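PDB 1S7M: Hia from Haemophilus influenzae, which probably mediates adhesion to host cells as a homotrimeric autotransporter of the outer membrane, the present chain being a binding-domain piece of it. Local coordinates for residues A[53-58]-A[83-88]. Residues are numbered along the deposited sequence; the frame is centred on the assembly and turned at random.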
ATOM      1  N   SER A  53      -0.483  12.102   6.307  1.00 26.23           N
ATOM      2  CA  SER A  53      -1.878  11.765   6.094  1.00 24.42           C
ATOM      3  C   SER A  53      -2.658  11.795   7.407  1.00 25.15           C
ATOM      4  O   SER A  53      -3.882  11.883   7.401  1.00 24.61           O
ATOM      5  CB  SER A  53      -1.997  10.371   5.476  1.00 23.82           C
ATOM      6  OG  SER A  53      -1.569   9.365   6.383  1.00 25.27           O
ATOM      7  N   GLY A  54      -1.942  11.725   8.524  1.00 23.81           N
ATOM      8  CA  GLY A  54      -2.617  11.690   9.804  1.00 24.23           C
ATOM      9  C   GLY A  54      -2.703  10.240  10.287  1.00 26.40           C
ATOM     10  O   GLY A  54      -3.248   9.973  11.368  1.00 26.73           O
ATOM     11  N   LEU A  55      -2.184   9.291   9.497  1.00 23.04           N
ATOM     12  CA  LEU A  55      -2.217   7.880   9.918  1.00 23.71           C
ATOM     13  C   LEU A  55      -1.143   7.615  10.966  1.00 23.75           C
ATOM     14  O   LEU A  55      -0.034   8.120  10.859  1.00 23.68           O
ATOM     15  CB  LEU A  55      -1.981   6.924   8.730  1.00 20.29           C
ATOM     16  CG  LEU A  55      -3.074   6.909   7.636  1.00 22.35           C
ATOM     17  CD1 LEU A  55      -2.585   6.100   6.409  1.00 15.30           C
ATOM     18  CD2 LEU A  55      -4.381   6.312   8.215  1.00 18.85           C
ATOM     19  N   LYS A  56      -1.473   6.804  11.961  1.00 24.27           N
ATOM     20  CA  LYS A  56      -0.512   6.440  13.004  1.00 26.93           C
ATOM     21  C   LYS A  56      -0.161   4.958  12.814  1.00 25.78           C
ATOM     22  O   LYS A  56      -0.814   4.255  12.057  1.00 22.92           O
ATOM     23  CB  LYS A  56      -1.125   6.579  14.406  1.00 24.62           C
ATOM     24  CG  LYS A  56      -1.562   7.974  14.833  1.00 32.09           C
ATOM     25  CD  LYS A  56      -2.254   7.875  16.209  1.00 35.65           C
ATOM     26  CE  LYS A  56      -2.815   9.207  16.714  1.00 36.76           C
ATOM     27  NZ  LYS A  56      -3.933   9.738  15.864  1.00 40.98           N
ATOM     28  N   LYS A  57       0.860   4.509  13.537  1.00 24.85           N
ATOM     29  CA  LYS A  57       1.284   3.120  13.539  1.00 23.36           C
ATOM     30  C   LYS A  57       0.713   2.544  14.817  1.00 23.43           C
ATOM     31  O   LYS A  57       0.557   3.267  15.794  1.00 22.61           O
ATOM     32  CB  LYS A  57       2.813   3.028  13.608  1.00 24.15           C
ATOM     33  CG  LYS A  57       3.551   3.677  12.416  1.00 26.04           C
ATOM     34  CD  LYS A  57       2.943   3.225  11.088  1.00 25.15           C
ATOM     35  CE  LYS A  57       3.877   3.519   9.901  1.00 26.31           C
ATOM     36  NZ  LYS A  57       4.113   4.961   9.736  1.00 27.11           N
ATOM     37  N   PHE A  58       0.411   1.253  14.831  1.00 21.47           N
ATOM     38  CA  PHE A  58      -0.084   0.649  16.059  1.00 23.02           C
ATOM     39  C   PHE A  58       1.049   0.719  17.089  1.00 24.00           C
ATOM     40  O   PHE A  58       2.221   0.434  16.773  1.00 21.25           O
ATOM     41  CB  PHE A  58      -0.491  -0.814  15.846  1.00 20.47           C
ATOM     42  CG  PHE A  58      -1.810  -0.989  15.133  1.00 20.52           C
ATOM     43  CD1 PHE A  58      -1.857  -1.492  13.830  1.00 18.15           C
ATOM     44  CD2 PHE A  58      -3.005  -0.667  15.764  1.00 16.78           C
ATOM     45  CE1 PHE A  58      -3.070  -1.672  13.169  1.00 14.65           C
ATOM     46  CE2 PHE A  58      -4.234  -0.845  15.110  1.00 18.70           C
ATOM     47  CZ  PHE A  58      -4.267  -1.351  13.803  1.00 16.02           C
ATOM     48  N   GLY A  83       4.150  -1.004  15.103  1.00 24.91           N
ATOM     49  CA  GLY A  83       4.757  -0.392  13.941  1.00 24.97           C
ATOM     50  C   GLY A  83       3.967  -0.553  12.654  1.00 21.74           C
ATOM     51  O   GLY A  83       4.228   0.157  11.689  1.00 24.22           O
ATOM     52  N   LEU A  84       3.015  -1.484  12.617  1.00 22.53           N
ATOM     53  CA  LEU A  84       2.191  -1.639  11.411  1.00 21.63           C
ATOM     54  C   LEU A  84       1.253  -0.440  11.350  1.00 23.10           C
ATOM     55  O   LEU A  84       0.706  -0.036  12.374  1.00 21.10           O
ATOM     56  CB  LEU A  84       1.342  -2.908  11.475  1.00 19.00           C
ATOM     57  CG  LEU A  84       2.039  -4.254  11.303  1.00 17.74           C
ATOM     58  CD1 LEU A  84       0.994  -5.360  11.280  1.00 16.10           C
ATOM     59  CD2 LEU A  84       2.826  -4.240   9.991  1.00 17.19           C
ATOM     60  N   THR A  85       1.053   0.110  10.156  1.00 22.99           N
ATOM     61  CA  THR A  85       0.160   1.262   9.967  1.00 22.54           C
ATOM     62  C   THR A  85      -1.268   0.968  10.468  1.00 22.39           C
ATOM     63  O   THR A  85      -1.811  -0.112  10.238  1.00 22.32           O
ATOM     64  CB  THR A  85       0.110   1.651   8.478  1.00 23.19           C
ATOM     65  OG1 THR A  85       1.449   1.879   8.009  1.00 25.35           O
ATOM     66  CG2 THR A  85      -0.720   2.902   8.264  1.00 21.80           C
ATOM     67  N   ASN A  86      -1.876   1.923  11.166  1.00 19.90           N
ATOM     68  CA  ASN A  86      -3.242   1.717  11.675  1.00 18.91           C
ATOM     69  C   ASN A  86      -4.164   2.495  10.767  1.00 18.42           C
ATOM     70  O   ASN A  86      -4.165   3.725  10.793  1.00 18.06           O
ATOM     71  CB  ASN A  86      -3.369   2.224  13.124  1.00 19.79           C
ATOM     72  CG  ASN A  86      -4.829   2.206  13.639  1.00 20.47           C
ATOM     73  OD1 ASN A  86      -5.733   1.679  12.990  1.00 16.54           O
ATOM     74  ND2 ASN A  86      -5.041   2.764  14.825  1.00 22.65           N
ATOM     75  N   LEU A  87      -4.932   1.780   9.949  1.00 17.26           N
ATOM     76  CA  LEU A  87      -5.831   2.424   9.002  1.00 21.51           C
ATOM     77  C   LEU A  87      -7.225   2.663   9.519  1.00 22.63           C
ATOM     78  O   LEU A  87      -8.034   3.256   8.818  1.00 24.82           O
ATOM     79  CB  LEU A  87      -5.954   1.584   7.718  1.00 20.48           C
ATOM     80  CG  LEU A  87      -4.650   1.356   6.943  1.00 19.61           C
ATOM     81  CD1 LEU A  87      -4.877   0.357   5.824  1.00 18.10           C
ATOM     82  CD2 LEU A  87      -4.161   2.692   6.396  1.00 17.57           C
ATOM     83  N   ASP A  88      -7.515   2.211  10.733  1.00 23.63           N
ATOM     84  CA  ASP A  88      -8.879   2.336  11.245  1.00 24.59           C
ATOM     85  C   ASP A  88      -9.079   3.151  12.533  1.00 24.44           C
ATOM     86  O   ASP A  88     -10.065   2.937  13.241  1.00 24.80           O
ATOM     87  CB  ASP A  88      -9.469   0.930  11.463  1.00 25.00           C
ATOM     88  CG  ASP A  88      -9.291   0.012  10.253  1.00 29.23           C
ATOM     89  OD1 ASP A  88      -9.615   0.437   9.123  1.00 30.58           O
ATOM     90  OD2 ASP A  88      -8.842  -1.144  10.439  1.00 32.07           O
TER
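Gly83 meets Phe58 in the first of three backbone hydrogen bonds that join two pieces of chain, 24 residues apart, into a minimal antiparallel ribbon: its N donates almost straight (177°) to Phe58 O, 2.9 Å away. Its own carbonyl O lies against the aliphatic chain of Lys57, with CD 3.4 Å off. Leu84 continues the ladder by accepting Phe58 N on its O at 2.8 Å, and the same oxygen receives a CA-H...O contact from Lys57. Thr85 stands opposite Lys57 as a non-hydrogen-bonded pair. Lys57, its chain bent at chi2 and chi4, brings CE to 3.5 Å from Thr85 OG1, while Thr85 OG1 and Lys57 NZ each hydrogen-bond to a backbone carbonyl of one neighbouring piece of chain, Asp109 O and Gly108 O. Asn86 supplies the third bond, N to Lys56 O at 2.7 Å, and the main side-chain contact. With CG anti to the backbone N (chi1 172°), its CB sits over the centre of the Phe58 ring as a CH-pi contact, 3.7 Å from the centroid, and the amide stacks on the ring, the planes 15° apart. The amide's polar atoms are satisfied too: OD1 accepts Asp88 N in an Asx turn, and ND2 hydrogen-bonds to Asn72 OD1. Leu87 CD2 then meets Leu55 CD1, methyl to methyl at 3.8 Å. Within the HiaBD2_N (GIN) region, the ribbon closes an excursion carrying helix 70-77. That helix packs on Phe58, strand 129-134 on Leu84, and Thr85 O and Leu87 O are hydrogen-bonded to Asn135 ND2 and Arg111 NE of the second subunit, building the ribbon into the trimer.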